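Local coordinates for segregation and condensation protein A (Bacillus subtilis, PDB 5H66) that is a kleisin-family protein that probably bridges the SMC subunits of the bacterial condensin and takes part in chromosome condensation and segregation, at residues V43-F46 against L47-E51. Numbering follows the deposited sequence.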
loop_
_atom_site.group_PDB
_atom_site.type_symbol
_atom_site.label_atom_id
_atom_site.label_comp_id
_atom_site.label_asym_id
_atom_site.label_seq_id
_atom_site.Cartn_x
_atom_site.Cartn_y
_atom_site.Cartn_z
ATOM N N VAL C 43 -0.691 24.629 4.769
ATOM C CA VAL C 43 -1.417 23.362 4.730
ATOM C C VAL C 43 -2.904 23.588 4.977
ATOM O O VAL C 43 -3.755 23.090 4.234
ATOM C CB VAL C 43 -0.823 22.372 5.749
ATOM C CG1 VAL C 43 -1.743 21.170 5.913
ATOM C CG2 VAL C 43 0.563 21.938 5.321
ATOM N N VAL C 44 -3.239 24.348 6.025
ATOM C CA VAL C 44 -4.642 24.557 6.371
ATOM C C VAL C 44 -5.357 25.351 5.284
ATOM O O VAL C 44 -6.516 25.073 4.955
ATOM C CB VAL C 44 -4.759 25.244 7.743
ATOM C CG1 VAL C 44 -6.222 25.489 8.088
ATOM C CG2 VAL C 44 -4.083 24.401 8.807
ATOM N N THR C 45 -4.684 26.353 4.717
ATOM C CA THR C 45 -5.245 27.070 3.575
ATOM C C THR C 45 -5.514 26.122 2.416
ATOM O O THR C 45 -6.599 26.137 1.823
ATOM C CB THR C 45 -4.293 28.184 3.144
ATOM O OG1 THR C 45 -4.034 29.048 4.258
ATOM C CG2 THR C 45 -4.888 28.989 1.996
ATOM N N PHE C 46 -4.532 25.282 2.086
ATOM C CA PHE C 46 -4.699 24.311 1.009
ATOM C C PHE C 46 -5.904 23.415 1.262
ATOM O O PHE C 46 -6.729 23.199 0.367
ATOM C CB PHE C 46 -3.421 23.483 0.863
ATOM C CG PHE C 46 -3.377 22.637 -0.379
ATOM C CD1 PHE C 46 -3.097 23.203 -1.615
ATOM C CD2 PHE C 46 -3.589 21.270 -0.307
ATOM C CE1 PHE C 46 -3.041 22.421 -2.764
ATOM C CE2 PHE C 46 -3.537 20.483 -1.446
ATOM C CZ PHE C 46 -3.262 21.060 -2.679
ATOM N N LEU C 47 -6.031 22.894 2.485
ATOM C CA LEU C 47 -7.191 22.071 2.818
ATOM C C LEU C 47 -8.485 22.873 2.761
ATOM O O LEU C 47 -9.536 22.334 2.387
ATOM C CB LEU C 47 -7.012 21.452 4.205
ATOM C CG LEU C 47 -5.836 20.479 4.347
ATOM C CD1 LEU C 47 -5.644 20.051 5.795
ATOM C CD2 LEU C 47 -6.043 19.263 3.439
ATOM N N ALA C 48 -8.430 24.154 3.139
ATOM C CA ALA C 48 -9.614 25.004 3.059
ATOM C C ALA C 48 -10.077 25.154 1.617
ATOM O O ALA C 48 -11.270 25.026 1.320
ATOM C CB ALA C 48 -9.320 26.371 3.677
ATOM N N VAL C 49 -9.138 25.416 0.703
ATOM C CA VAL C 49 -9.492 25.597 -0.703
ATOM C C VAL C 49 -10.113 24.326 -1.270
ATOM O O VAL C 49 -11.112 24.380 -1.998
ATOM C CB VAL C 49 -8.260 26.041 -1.512
ATOM C CG1 VAL C 49 -8.606 26.143 -2.984
ATOM C CG2 VAL C 49 -7.741 27.371 -1.000
ATOM N N LEU C 50 -9.538 23.162 -0.947
ATOM C CA LEU C 50 -10.121 21.905 -1.410
ATOM C C LEU C 50 -11.544 21.737 -0.894
ATOM O O LEU C 50 -12.422 21.256 -1.619
ATOM C CB LEU C 50 -9.258 20.722 -0.968
ATOM C CG LEU C 50 -7.795 20.702 -1.401
ATOM C CD1 LEU C 50 -7.039 19.623 -0.630
ATOM C CD2 LEU C 50 -7.677 20.469 -2.892
ATOM N N GLU C 51 -11.795 22.129 0.357
ATOM C CA GLU C 51 -13.142 22.002 0.901
ATOM C C GLU C 51 -14.097 22.991 0.241
ATOM O O GLU C 51 -15.261 22.660 -0.015
ATOM C CB GLU C 51 -13.122 22.201 2.415
ATOM C CG GLU C 51 -14.356 21.662 3.126
ATOM C CD GLU C 51 -14.394 20.150 3.151
ATOM O OE1 GLU C 51 -13.315 19.534 3.301
ATOM O OE2 GLU C 51 -15.497 19.576 3.027
#
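F46 and L50, one helical turn apart, meet where L50 CG lies over one face of the phenylalanine ring and its CD1 methyl comes nearest the CD2-CE2 side. From CB, held close to the following peptide by covalent geometry, the F46 side chain leaves the backbone with CG anti to its own nitrogen (chi1 -169°). That torsion sets CG beside the carbonyl carbon; F46 CD2 then lies 3.8 Å from L50 CD1, and F46 CE2, further out, 3.7 Å from the same methyl. A flat aromatic suits this place because a branched leucine can rest on its face, while L50 CG also packs 3.2 Å from F46 O. That oxygen accepts the L50 N-H at 3.1 Å in a nearly straight bond (167°), one of five successive i to i+4 bonds within 43-51. These belong to helix 39-54 of the kleisin's C-terminal domain, a winged-helix fold in this family. F46, L47 and L50 all pack on apolar side chains of two chains of another protein, whereas A48, small enough for close approach, touches R13 and M14 of helix 11-23. Were F46 an alanine, L50 CD1 would probably lose its aromatic neighbour and a gap would open against the partner chains. Alongside, V43 and L47 point the same way, V43 CG1 4.1 Å from L47 CD1. T45, buried, turns its OG1 back to hydrogen-bond H41 O, with a further weak bond to R13.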